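Local coordinates for proteasome assembly chaperone family protein (Pyrococcus furiosus, PDB 5Y9N) that probably acts as a chaperone in archaeal proteasome assembly, working as a complex of five identical subunits, at residues L55-M60 with I87-T92; Y175-E180 with E196-M201. All coordinates share one frame; numbering follows the deposited sequence.

In the fold
Two apolar contacts of one PAC2-family chain show packing at two levels of one fold, one beside the subunit interface and one in the interior. Both segments of interaction 1 precede those of interaction 2 in sequence, and the chain's centre lies between the two sites. Their centres are 27 Å apart, their nearest atoms about 14 Å, and they do not touch. The mixed sheet relates them: strands 47-53 and 80-85 lead into the loops of interaction 1, whereas interaction 2 lays helix 188-202 on strand 174-181, three places beyond strand 80-85 in the sheet. Neighbouring subunits reach the first contact; no other protein chain touches the segments of the second.

Interaction 1 (L55-M60 with I87-T92); sequences LFIPPM and IFLPPT
I87 faces three residues of 55-60 and shares the work between its two branches. Its CD1 comes up to the CD corner of the P58 ring, 3.8 Å from P58 CD, and also lies 4.0 Å from CG2 of I57, whose side chain crosses it at about a right angle. The other branch goes to M60: CG2 of I87 is 3.9 Å from M60 SD, the two side chains running alongside one another in opposing senses. This division follows from chi1 of 60°, which sets CG1 of I87 between its own backbone N and carbonyl carbon and sends CG2 off beside the N. Cutting I87 back to an alanine would probably open a gap between P58 and M60 and leave the sulfur of M60 without its apolar neighbour on this side. The contact illustrates two connectors closing on each other at a subunit interface: 55-60 leads from strand 47-53 into a small hairpin, and 87-92 from strand 80-85 into helix 91-107. M60 pairs in an antiparallel beta ladder with a strand of the second subunit, and N95 of that subunit hydrogen-bonds to the carbonyls of L55 and I57. Further along, L89 brings CD2 to 4.3 Å from CG1 of I57, both side chains also resting on L72. P90 then takes the N-cap position, just before helix 91-107, at whose start P91 and T92 pack against P59 and F56 of the third subunit.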
loop_
_atom_site.group_PDB
_atom_site.type_symbol
_atom_site.label_atom_id
_atom_site.label_comp_id
_atom_site.label_asym_id
_atom_site.label_seq_id
_atom_site.Cartn_x
_atom_site.Cartn_y
_atom_site.Cartn_z
ATOM N N LEU A 55 -13.364 -1.381 -14.630
ATOM C CA LEU A 55 -11.917 -1.241 -14.749
ATOM C C LEU A 55 -11.181 -1.914 -13.604
ATOM O O LEU A 55 -10.017 -2.272 -13.764
ATOM C CB LEU A 55 -11.490 0.226 -14.783
ATOM C CG LEU A 55 -11.956 1.061 -15.969
ATOM C CD1 LEU A 55 -11.670 2.525 -15.702
ATOM C CD2 LEU A 55 -11.353 0.532 -17.245
ATOM N N PHE A 56 -11.849 -2.089 -12.464
ATOM C CA PHE A 56 -11.244 -2.661 -11.258
ATOM C C PHE A 56 -11.380 -4.159 -11.156
ATOM O O PHE A 56 -10.856 -4.762 -10.224
ATOM C CB PHE A 56 -11.816 -1.951 -10.021
ATOM C CG PHE A 56 -11.672 -0.462 -10.113
ATOM C CD1 PHE A 56 -10.417 0.118 -10.004
ATOM C CD2 PHE A 56 -12.759 0.353 -10.434
ATOM C CE1 PHE A 56 -10.259 1.481 -10.167
ATOM C CE2 PHE A 56 -12.600 1.709 -10.620
ATOM C CZ PHE A 56 -11.349 2.277 -10.486
ATOM N N ILE A 57 -12.064 -4.770 -12.112
ATOM C CA ILE A 57 -12.038 -6.224 -12.279
ATOM C C ILE A 57 -10.799 -6.540 -13.089
ATOM O O ILE A 57 -10.620 -6.000 -14.182
ATOM C CB ILE A 57 -13.302 -6.766 -12.990
ATOM C CG1 ILE A 57 -14.504 -6.639 -12.056
ATOM C CG2 ILE A 57 -13.130 -8.228 -13.364
ATOM C CD1 ILE A 57 -15.834 -6.835 -12.711
ATOM N N PRO A 58 -9.939 -7.427 -12.563
ATOM C CA PRO A 58 -8.694 -7.644 -13.273
ATOM C C PRO A 58 -8.921 -8.272 -14.621
ATOM O O PRO A 58 -9.827 -9.063 -14.772
ATOM C CB PRO A 58 -7.876 -8.553 -12.341
ATOM C CG PRO A 58 -8.808 -9.028 -11.290
ATOM C CD PRO A 58 -9.974 -8.107 -11.256
ATOM N N PRO A 59 -8.086 -7.906 -15.608
ATOM C CA PRO A 59 -8.263 -8.334 -16.987
ATOM C C PRO A 59 -8.161 -9.837 -17.125
ATOM O O PRO A 59 -7.129 -10.408 -16.746
ATOM C CB PRO A 59 -7.107 -7.682 -17.713
ATOM C CG PRO A 59 -6.064 -7.467 -16.692
ATOM C CD PRO A 59 -6.799 -7.220 -15.402
ATOM N N MET A 60 -9.225 -10.469 -17.621
ATOM C CA MET A 60 -9.190 -11.865 -17.992
ATOM C C MET A 60 -10.418 -12.246 -18.788
ATOM O O MET A 60 -11.423 -11.547 -18.760
ATOM C CB MET A 60 -9.137 -12.781 -16.746
ATOM C CG MET A 60 -10.382 -12.764 -15.899
ATOM S SD MET A 60 -10.056 -13.255 -14.219
ATOM C CE MET A 60 -9.929 -15.015 -14.371
ATOM N N ILE A 87 -13.632 -14.986 -9.179
ATOM C CA ILE A 87 -12.553 -14.330 -8.495
ATOM C C ILE A 87 -13.074 -13.745 -7.203
ATOM O O ILE A 87 -14.245 -13.398 -7.092
ATOM C CB ILE A 87 -11.916 -13.226 -9.349
ATOM C CG1 ILE A 87 -12.894 -12.151 -9.720
ATOM C CG2 ILE A 87 -11.392 -13.817 -10.652
ATOM C CD1 ILE A 87 -12.307 -11.095 -10.642
ATOM N N PHE A 88 -12.198 -13.647 -6.210
ATOM C CA PHE A 88 -12.497 -12.884 -5.023
ATOM C C PHE A 88 -12.273 -11.464 -5.423
ATOM O O PHE A 88 -11.593 -11.205 -6.385
ATOM C CB PHE A 88 -11.623 -13.324 -3.863
ATOM C CG PHE A 88 -11.913 -14.727 -3.419
ATOM C CD1 PHE A 88 -12.878 -14.975 -2.449
ATOM C CD2 PHE A 88 -11.238 -15.816 -4.000
ATOM C CE1 PHE A 88 -13.136 -16.273 -2.031
ATOM C CE2 PHE A 88 -11.506 -17.116 -3.599
ATOM C CZ PHE A 88 -12.433 -17.348 -2.599
ATOM N N LEU A 89 -12.915 -10.551 -4.714
ATOM C CA LEU A 89 -12.835 -9.135 -5.053
ATOM C C LEU A 89 -12.607 -8.334 -3.800
ATOM O O LEU A 89 -13.055 -8.728 -2.720
ATOM C CB LEU A 89 -14.137 -8.701 -5.664
ATOM C CG LEU A 89 -14.416 -9.275 -7.053
ATOM C CD1 LEU A 89 -15.907 -9.560 -7.206
ATOM C CD2 LEU A 89 -13.883 -8.362 -8.130
ATOM N N PRO A 90 -11.935 -7.195 -3.929
ATOM C CA PRO A 90 -11.721 -6.369 -2.722
ATOM C C PRO A 90 -13.023 -5.780 -2.164
ATOM O O PRO A 90 -13.961 -5.545 -2.924
ATOM C CB PRO A 90 -10.752 -5.269 -3.191
ATOM C CG PRO A 90 -10.742 -5.325 -4.697
ATOM C CD PRO A 90 -11.352 -6.617 -5.151
ATOM N N PRO A 91 -13.088 -5.544 -0.855
ATOM C CA PRO A 91 -14.331 -5.145 -0.182
ATOM C C PRO A 91 -15.070 -3.965 -0.794
ATOM O O PRO A 91 -16.291 -4.016 -0.961
ATOM C CB PRO A 91 -13.875 -4.801 1.249
ATOM C CG PRO A 91 -12.387 -4.724 1.190
ATOM C CD PRO A 91 -11.976 -5.673 0.107
ATOM N N THR A 92 -14.365 -2.895 -1.091
ATOM C CA THR A 92 -15.039 -1.715 -1.639
ATOM C C THR A 92 -15.700 -2.004 -2.993
ATOM O O THR A 92 -16.778 -1.486 -3.256
ATOM C CB THR A 92 -14.051 -0.535 -1.748
ATOM O OG1 THR A 92 -13.555 -0.266 -0.445
ATOM C CG2 THR A 92 -14.715 0.718 -2.256
#

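Interaction 2 (Y175-E180 with E196-M201)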
loop_
_atom_site.group_PDB
_atom_site.type_symbol
_atom_site.label_atom_id
_atom_site.label_comp_id
_atom_site.label_asym_id
_atom_site.label_seq_id
_atom_site.Cartn_x
_atom_site.Cartn_y
_atom_site.Cartn_z
ATOM N N TYR A 175 -32.855 -13.544 1.304
ATOM C CA TYR A 175 -32.490 -14.726 2.076
ATOM C C TYR A 175 -31.021 -15.035 1.848
ATOM O O TYR A 175 -30.449 -14.686 0.791
ATOM C CB TYR A 175 -33.287 -15.966 1.620
ATOM C CG TYR A 175 -34.759 -15.760 1.319
ATOM C CD1 TYR A 175 -35.159 -15.077 0.175
ATOM C CD2 TYR A 175 -35.749 -16.277 2.159
ATOM C CE1 TYR A 175 -36.489 -14.880 -0.111
ATOM C CE2 TYR A 175 -37.082 -16.086 1.881
ATOM C CZ TYR A 175 -37.447 -15.383 0.741
ATOM O OH TYR A 175 -38.772 -15.183 0.440
ATOM N N VAL A 176 -30.441 -15.730 2.818
ATOM C CA VAL A 176 -29.163 -16.402 2.619
ATOM C C VAL A 176 -29.282 -17.845 3.092
ATOM O O VAL A 176 -29.755 -18.098 4.204
ATOM C CB VAL A 176 -28.016 -15.758 3.420
ATOM C CG1 VAL A 176 -26.698 -16.425 3.100
ATOM C CG2 VAL A 176 -27.940 -14.273 3.141
ATOM N N LEU A 177 -28.803 -18.768 2.262
ATOM C CA LEU A 177 -28.642 -20.154 2.653
ATOM C C LEU A 177 -27.155 -20.443 2.835
ATOM O O LEU A 177 -26.334 -20.077 1.980
ATOM C CB LEU A 177 -29.188 -21.059 1.560
ATOM C CG LEU A 177 -30.669 -20.855 1.242
ATOM C CD1 LEU A 177 -31.015 -21.679 0.001
ATOM C CD2 LEU A 177 -31.556 -21.181 2.451
ATOM N N LEU A 178 -26.827 -21.107 3.941
ATOM C CA LEU A 178 -25.447 -21.408 4.280
ATOM C C LEU A 178 -25.295 -22.898 4.477
ATOM O O LEU A 178 -25.810 -23.445 5.449
ATOM C CB LEU A 178 -25.054 -20.691 5.577
ATOM C CG LEU A 178 -25.221 -19.184 5.549
ATOM C CD1 LEU A 178 -26.523 -18.799 6.215
ATOM C CD2 LEU A 178 -24.063 -18.486 6.235
ATOM N N GLY A 179 -24.575 -23.547 3.571
ATOM C CA GLY A 179 -24.291 -24.963 3.722
ATOM C C GLY A 179 -23.091 -25.128 4.647
ATOM O O GLY A 179 -22.009 -24.615 4.349
ATOM N N GLU A 180 -23.274 -25.850 5.757
ATOM C CA GLU A 180 -22.138 -26.280 6.572
ATOM C C GLU A 180 -21.165 -27.094 5.719
ATOM O O GLU A 180 -21.587 -27.909 4.868
ATOM C CB GLU A 180 -22.591 -27.142 7.750
ATOM C CG GLU A 180 -23.237 -26.328 8.856
ATOM C CD GLU A 180 -23.625 -27.143 10.078
ATOM O OE1 GLU A 180 -23.677 -28.395 10.001
ATOM O OE2 GLU A 180 -23.915 -26.501 11.114
ATOM N N GLU A 196 -30.817 -28.706 -2.711
ATOM C CA GLU A 196 -32.024 -29.374 -2.184
ATOM C C GLU A 196 -32.971 -28.373 -1.532
ATOM O O GLU A 196 -34.168 -28.393 -1.802
ATOM C CB GLU A 196 -31.684 -30.487 -1.179
ATOM C CG GLU A 196 -31.369 -31.834 -1.815
ATOM C CD GLU A 196 -30.711 -32.846 -0.848
ATOM O OE1 GLU A 196 -30.330 -32.494 0.297
ATOM O OE2 GLU A 196 -30.567 -34.024 -1.238
ATOM N N VAL A 197 -32.431 -27.505 -0.689
ATOM C CA VAL A 197 -33.235 -26.468 -0.025
ATOM C C VAL A 197 -33.811 -25.484 -1.043
ATOM O O VAL A 197 -34.916 -24.984 -0.887
ATOM C CB VAL A 197 -32.439 -25.717 1.047
ATOM C CG1 VAL A 197 -33.215 -24.526 1.589
ATOM C CG2 VAL A 197 -32.121 -26.674 2.188
ATOM N N LEU A 198 -33.067 -25.240 -2.095
ATOM C CA LEU A 198 -33.494 -24.330 -3.139
ATOM C C LEU A 198 -34.628 -24.952 -3.970
ATOM O O LEU A 198 -35.537 -24.232 -4.399
ATOM C CB LEU A 198 -32.281 -23.973 -4.010
ATOM C CG LEU A 198 -31.949 -22.540 -4.423
ATOM C CD1 LEU A 198 -32.395 -21.470 -3.450
ATOM C CD2 LEU A 198 -30.451 -22.471 -4.623
ATOM N N ASN A 199 -34.562 -26.267 -4.202
ATOM C CA ASN A 199 -35.678 -27.016 -4.813
ATOM C C ASN A 199 -36.988 -26.826 -4.053
ATOM O O ASN A 199 -38.003 -26.496 -4.659
ATOM C CB ASN A 199 -35.397 -28.529 -4.859
ATOM C CG ASN A 199 -34.493 -28.937 -5.986
ATOM O OD1 ASN A 199 -33.836 -29.963 -5.906
ATOM N ND2 ASN A 199 -34.470 -28.162 -7.045
ATOM N N LYS A 200 -36.945 -27.034 -2.739
ATOM C CA LYS A 200 -38.132 -26.866 -1.897
ATOM C C LYS A 200 -38.620 -25.409 -1.993
ATOM O O LYS A 200 -39.797 -25.166 -2.190
ATOM C CB LYS A 200 -37.908 -27.226 -0.404
ATOM C CG LYS A 200 -37.172 -28.495 -0.050
ATOM C CD LYS A 200 -37.869 -29.782 -0.434
ATOM C CE LYS A 200 -36.887 -30.952 -0.313
ATOM N NZ LYS A 200 -36.243 -31.094 1.034
ATOM N N MET A 201 -37.693 -24.457 -1.892
ATOM C CA MET A 201 -38.044 -23.041 -1.877
ATOM C C MET A 201 -38.685 -22.545 -3.167
ATOM O O MET A 201 -39.514 -21.662 -3.128
ATOM C CB MET A 201 -36.794 -22.202 -1.571
ATOM C CG MET A 201 -37.055 -20.719 -1.280
ATOM S SD MET A 201 -35.651 -19.721 -0.723
ATOM C CE MET A 201 -34.793 -20.876 0.324
#
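L177 points from its strand into a pocket made by V197, L198 and M201, and here the packing is close. L177 CD1 lies 3.7 Å from CD1 of L198, while V197 CG1 sits against both methyls, 3.8 Å from L177 CD2. M201 reaches in tip to tip, its CE 3.9 Å from both L177 CD1 and L177 CD2, closing the end of the leucine fork. With CG anti to the backbone N (chi1 -170°), the methionine chain runs out extended as far as the sulfur and then bends at chi3. The bend divides its end: CE stays with L177, and SD comes over one face of Y175. That second meeting is a Met-aromatic contact, with M201 SD 4.5 Å from the centroid of the Y175 ring and 11° off its normal. A helix laid on the sheet strand that precedes it is the general theme, and here helix 188-202 runs back along strand 174-181 at 149°, their axes 10.5 Å apart. L143 of helix 137-144 also touches Y175, L177 and M201, so a second helix helps enclose the same cluster. Y175 carries its hydroxyl past this cluster to hydrogen-bond with E142. The Y175 end buries less surface and rests on M201 alone among the residues of 196-201, and on the solvent side of the helix E196 and K200, which do not meet the strand, are exposed.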